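PDB 4XCP: nematode fatty acid retinoid binding protein, which probably binds small lipids such as fatty acids and retinol, and holds palmitic acid inside its helical fold. Local coordinates for residues 27-31 with 153-157; 102-106 with 131-135. Residues are numbered along the deposited sequence.

Contact 1 (27-31 with 153-157)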
loop_
_atom_site.group_PDB
_atom_site.type_symbol
_atom_site.label_atom_id
_atom_site.label_comp_id
_atom_site.label_asym_id
_atom_site.label_seq_id
_atom_site.Cartn_x
_atom_site.Cartn_y
_atom_site.Cartn_z
ATOM N N ASP A 27 10.929 -3.555 -3.482
ATOM C CA ASP A 27 10.838 -4.783 -4.301
ATOM C C ASP A 27 9.602 -5.649 -3.973
ATOM O O ASP A 27 9.185 -6.445 -4.817
ATOM C CB ASP A 27 12.099 -5.644 -4.148
ATOM C CG ASP A 27 13.328 -5.072 -4.830
ATOM O OD1 ASP A 27 13.165 -4.249 -5.743
ATOM O OD2 ASP A 27 14.454 -5.469 -4.457
ATOM N N LEU A 28 9.013 -5.475 -2.766
ATOM C CA LEU A 28 7.824 -6.216 -2.316
ATOM C C LEU A 28 6.563 -5.530 -2.787
ATOM O O LEU A 28 5.475 -6.101 -2.678
ATOM C CB LEU A 28 7.785 -6.288 -0.772
ATOM C CG LEU A 28 8.958 -6.946 -0.030
ATOM C CD1 LEU A 28 8.708 -6.917 1.477
ATOM C CD2 LEU A 28 9.196 -8.396 -0.496
HETATM N N MSE A 29 6.687 -4.276 -3.255
HETATM C CA MSE A 29 5.521 -3.522 -3.689
HETATM C C MSE A 29 5.202 -3.813 -5.146
HETATM O O MSE A 29 6.127 -3.970 -5.948
HETATM C CB MSE A 29 5.736 -2.007 -3.510
HETATM C CG MSE A 29 5.975 -1.556 -2.071
HETATM SE SE MSE A 29 6.461 0.386 -2.071
HETATM C CE MSE A 29 5.052 1.022 -3.183
ATOM N N PRO A 30 3.901 -3.862 -5.529
ATOM C CA PRO A 30 3.578 -4.087 -6.947
ATOM C C PRO A 30 4.145 -2.959 -7.816
ATOM O O PRO A 30 4.289 -1.833 -7.313
ATOM C CB PRO A 30 2.044 -4.197 -6.987
ATOM C CG PRO A 30 1.565 -3.772 -5.690
ATOM C CD PRO A 30 2.686 -3.712 -4.700
ATOM N N PRO A 31 4.546 -3.263 -9.072
ATOM C CA PRO A 31 5.208 -2.244 -9.918
ATOM C C PRO A 31 4.448 -0.931 -10.123
ATOM O O PRO A 31 5.079 0.125 -10.139
ATOM C CB PRO A 31 5.453 -2.981 -11.247
ATOM C CG PRO A 31 4.539 -4.200 -11.207
ATOM C CD PRO A 31 4.485 -4.572 -9.764
ATOM N N PHE A 153 0.976 -10.512 -8.331
ATOM C CA PHE A 153 2.312 -10.053 -7.939
ATOM C C PHE A 153 2.520 -10.265 -6.449
ATOM O O PHE A 153 3.564 -10.778 -6.044
ATOM C CB PHE A 153 2.560 -8.569 -8.328
ATOM C CG PHE A 153 3.929 -8.097 -7.888
ATOM C CD1 PHE A 153 5.037 -8.252 -8.717
ATOM C CD2 PHE A 153 4.125 -7.558 -6.620
ATOM C CE1 PHE A 153 6.309 -7.861 -8.289
ATOM C CE2 PHE A 153 5.395 -7.173 -6.194
ATOM C CZ PHE A 153 6.476 -7.334 -7.026
ATOM N N LEU A 154 1.542 -9.840 -5.635
ATOM C CA LEU A 154 1.605 -9.970 -4.186
ATOM C C LEU A 154 1.577 -11.431 -3.734
ATOM O O LEU A 154 2.345 -11.807 -2.852
ATOM C CB LEU A 154 0.513 -9.121 -3.511
ATOM C CG LEU A 154 0.725 -7.584 -3.553
ATOM C CD1 LEU A 154 -0.500 -6.855 -3.012
ATOM C CD2 LEU A 154 1.975 -7.156 -2.762
ATOM N N ALA A 155 0.739 -12.262 -4.375
ATOM C CA ALA A 155 0.665 -13.701 -4.087
ATOM C C ALA A 155 2.045 -14.336 -4.299
ATOM O O ALA A 155 2.488 -15.104 -3.450
ATOM C CB ALA A 155 -0.354 -14.366 -4.996
ATOM N N LYS A 156 2.742 -13.963 -5.399
ATOM C CA LYS A 156 4.091 -14.438 -5.729
ATOM C C LYS A 156 5.131 -13.985 -4.676
ATOM O O LYS A 156 5.976 -14.773 -4.282
ATOM C CB LYS A 156 4.492 -13.967 -7.136
ATOM C CG LYS A 156 5.657 -14.746 -7.738
ATOM C CD LYS A 156 6.094 -14.186 -9.078
ATOM C CE LYS A 156 7.344 -14.862 -9.592
ATOM N NZ LYS A 156 7.743 -14.338 -10.927
ATOM N N VAL A 157 5.045 -12.737 -4.205
ATOM C CA VAL A 157 5.911 -12.194 -3.146
ATOM C C VAL A 157 5.781 -13.056 -1.870
ATOM O O VAL A 157 6.785 -13.360 -1.215
ATOM C CB VAL A 157 5.604 -10.677 -2.916
ATOM C CG1 VAL A 157 6.043 -10.197 -1.536
ATOM C CG2 VAL A 157 6.249 -9.840 -4.012
#
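A loop without regular structure can dock on a helix through one aromatic ring, and this pairing is a compact case. Phe153, with its CA-to-CB bond directed at the loop, has the largest area covered across the contact, 77 Å². Pro31 CD sits over one face of the ring, 4.0 Å from the centroid of Phe153 and 14° off the normal, a CH-pi contact. Near the plane of the ring, backbone carbonyls approach its edge: Asp27 O lies 3.6 Å from Phe153 CZ and Leu28 O 3.7 Å from Phe153 CE2. Met29 O comes obliquely, 3.3 Å from Phe153 CE2, and is itself hydrogen-bonded to Arg34.

Aliphatic contacts extend the interface beyond the ring. Pro30, the N-cap residue of helix 31-39, packs on Phe153 (Pro30 CB to Phe153 CD2, 4.0 Å) and on Leu154 (Pro30 CD to Leu154 CD2, 4.0 Å), while Leu28 CD2 meets Val157 CG1 at 3.8 Å, one helical turn on from Phe153. Met29, modelled as selenomethionine, directs its CA-to-CB bond away from the helix, and its side chain touches a bound palmitic acid.

With no hydrogen bond between the segments, the loop is held here by shape and apolar contact, backed by carbonyl oxygens set against aromatic C-H groups.

Contact 2 (102-106 with 131-135); sequences KSIEI and EVLKL
This is an antiparallel helix-helix packing contact near the protein surface, between the middle of helix 94-115 and the later part of helix 122-138. Both segments are regular alpha-helix, with phi between -57° and -67° and psi between -37° and -47°, and each contributes a backbone hydrogen bond from N of residue i+4 to O of residue i: Ile106 N to Lys102 O at 3.1 Å, and Leu135 N to Glu131 O at 2.9 Å. The local axes run at 177°, almost exactly antiparallel, and approach to 10.3 Å. Ser103 and Val132 set the register, their CA atoms 5.9 Å apart.

Successive helices joined by a short connection and packed in opposite directions form a helical hairpin, here part of the all-helical fold of the FAR family. At this nearest CA pair, Ser103 OG lies 3.7 Å from Val132 CG1, while the hydroxyl is hydrogen-bonded within its own helix to Phe99 O. One turn on, Ile106 (m, t) directs its CA-to-CB bond at the partner helix. Its CG2 meets Val132 CG2 at 3.9 Å, and its CD1 reaches both Leu135 CD1 at 4.1 Å and Glu131 CG at 4.0 Å. Val132 (chi1 t) and Leu135 (m, t) direct their own CA-to-CB bonds at helix 94-115, which brings both onto Ile106 and Leu135 also onto Lys102. Toward the solvent, Lys102 bends at chi2 (p), laying its CG 3.7 Å from Leu135 CD1 while Lys102 NZ forms a salt bridge of 2.8 Å with Glu105 OE2. Ile104 directs its CA-to-CB bond away from helix 122-138 and touches a palmitic acid.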
loop_
_atom_site.group_PDB
_atom_site.type_symbol
_atom_site.label_atom_id
_atom_site.label_comp_id
_atom_site.label_asym_id
_atom_site.label_seq_id
_atom_site.Cartn_x
_atom_site.Cartn_y
_atom_site.Cartn_z
ATOM N N LYS A 102 -7.376 -5.745 5.663
ATOM C CA LYS A 102 -6.482 -5.650 6.811
ATOM C C LYS A 102 -5.065 -5.285 6.340
ATOM O O LYS A 102 -4.437 -4.432 6.956
ATOM C CB LYS A 102 -6.492 -6.949 7.642
ATOM C CG LYS A 102 -5.634 -6.883 8.920
ATOM C CD LYS A 102 -6.163 -5.897 9.961
ATOM C CE LYS A 102 -5.082 -5.482 10.920
ATOM N NZ LYS A 102 -5.644 -4.815 12.126
ATOM N N SER A 103 -4.594 -5.867 5.209
ATOM C CA SER A 103 -3.261 -5.559 4.653
ATOM C C SER A 103 -3.139 -4.082 4.263
ATOM O O SER A 103 -2.101 -3.458 4.486
ATOM C CB SER A 103 -2.952 -6.457 3.455
ATOM O OG SER A 103 -2.936 -7.795 3.923
ATOM N N ILE A 104 -4.218 -3.532 3.700
ATOM C CA ILE A 104 -4.312 -2.129 3.303
ATOM C C ILE A 104 -4.258 -1.222 4.522
ATOM O O ILE A 104 -3.548 -0.228 4.495
ATOM C CB ILE A 104 -5.538 -1.885 2.397
ATOM C CG1 ILE A 104 -5.223 -2.393 0.966
ATOM C CG2 ILE A 104 -5.936 -0.375 2.389
ATOM C CD1 ILE A 104 -6.447 -2.676 0.090
ATOM N N GLU A 105 -4.958 -1.585 5.600
ATOM C CA GLU A 105 -4.950 -0.836 6.865
ATOM C C GLU A 105 -3.503 -0.751 7.421
ATOM O O GLU A 105 -3.078 0.317 7.867
ATOM C CB GLU A 105 -5.885 -1.516 7.883
ATOM C CG GLU A 105 -6.031 -0.783 9.204
ATOM C CD GLU A 105 -6.573 -1.656 10.316
ATOM O OE1 GLU A 105 -7.808 -1.848 10.379
ATOM O OE2 GLU A 105 -5.757 -2.167 11.116
ATOM N N ILE A 106 -2.750 -1.876 7.353
ATOM C CA ILE A 106 -1.364 -1.961 7.829
ATOM C C ILE A 106 -0.449 -1.077 6.960
ATOM O O ILE A 106 0.345 -0.286 7.495
ATOM C CB ILE A 106 -0.902 -3.435 7.924
ATOM C CG1 ILE A 106 -1.607 -4.147 9.103
ATOM C CG2 ILE A 106 0.629 -3.529 8.034
ATOM C CD1 ILE A 106 -1.479 -5.687 9.150
ATOM N N GLU A 131 3.651 -9.472 9.845
ATOM C CA GLU A 131 2.225 -9.569 10.163
ATOM C C GLU A 131 1.359 -9.865 8.930
ATOM O O GLU A 131 0.478 -10.708 9.010
ATOM C CB GLU A 131 1.708 -8.310 10.882
ATOM C CG GLU A 131 0.284 -8.454 11.433
ATOM C CD GLU A 131 -0.056 -9.711 12.224
ATOM O OE1 GLU A 131 0.861 -10.351 12.793
ATOM O OE2 GLU A 131 -1.255 -10.068 12.255
ATOM N N VAL A 132 1.579 -9.139 7.821
ATOM C CA VAL A 132 0.839 -9.323 6.567
ATOM C C VAL A 132 1.055 -10.780 6.065
ATOM O O VAL A 132 0.091 -11.459 5.715
ATOM C CB VAL A 132 1.235 -8.232 5.520
ATOM C CG1 VAL A 132 0.723 -8.583 4.125
ATOM C CG2 VAL A 132 0.718 -6.852 5.946
ATOM N N LEU A 133 2.312 -11.254 6.072
ATOM C CA LEU A 133 2.624 -12.623 5.683
ATOM C C LEU A 133 1.901 -13.635 6.584
ATOM O O LEU A 133 1.286 -14.558 6.069
ATOM C CB LEU A 133 4.143 -12.882 5.635
ATOM C CG LEU A 133 4.586 -14.333 5.346
ATOM C CD1 LEU A 133 4.132 -14.808 3.956
ATOM C CD2 LEU A 133 6.082 -14.491 5.524
ATOM N N LYS A 134 1.932 -13.423 7.902
ATOM C CA LYS A 134 1.267 -14.267 8.902
ATOM C C LYS A 134 -0.257 -14.356 8.604
ATOM O O LYS A 134 -0.821 -15.452 8.622
ATOM C CB LYS A 134 1.520 -13.687 10.313
ATOM C CG LYS A 134 0.942 -14.527 11.452
ATOM C CD LYS A 134 1.352 -14.011 12.824
ATOM C CE LYS A 134 0.753 -14.875 13.910
ATOM N NZ LYS A 134 0.651 -14.154 15.205
ATOM N N LEU A 135 -0.903 -13.209 8.325
ATOM C CA LEU A 135 -2.319 -13.174 7.977
ATOM C C LEU A 135 -2.578 -13.917 6.649
ATOM O O LEU A 135 -3.598 -14.585 6.503
ATOM C CB LEU A 135 -2.814 -11.728 7.892
ATOM C CG LEU A 135 -2.804 -10.951 9.204
ATOM C CD1 LEU A 135 -3.041 -9.497 8.963
ATOM C CD2 LEU A 135 -3.797 -11.525 10.204
#

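Overall arrangement
One small helical protein here combines different kinds of packing. Contact 1 is partly buried and joins distant parts of the sequence, a loop near the N-terminus and helix 152-159; contact 2 is a surface contact between successive helices, nested within the loop that contact 1 closes. They share no element, their centres about 14 Å apart, but Phe158 of helix 152-159 packs on Val132. Neither has a hydrogen bond between its segments. The loop contact adds an aromatic ring among prolines and carbonyls to its aliphatic packing, whereas the helix pair relies on aliphatic side chains, with charge at its exposed margin. Met29 and Ile104, whose CA-to-CB bonds point away from the partner segments, touch palmitic acid.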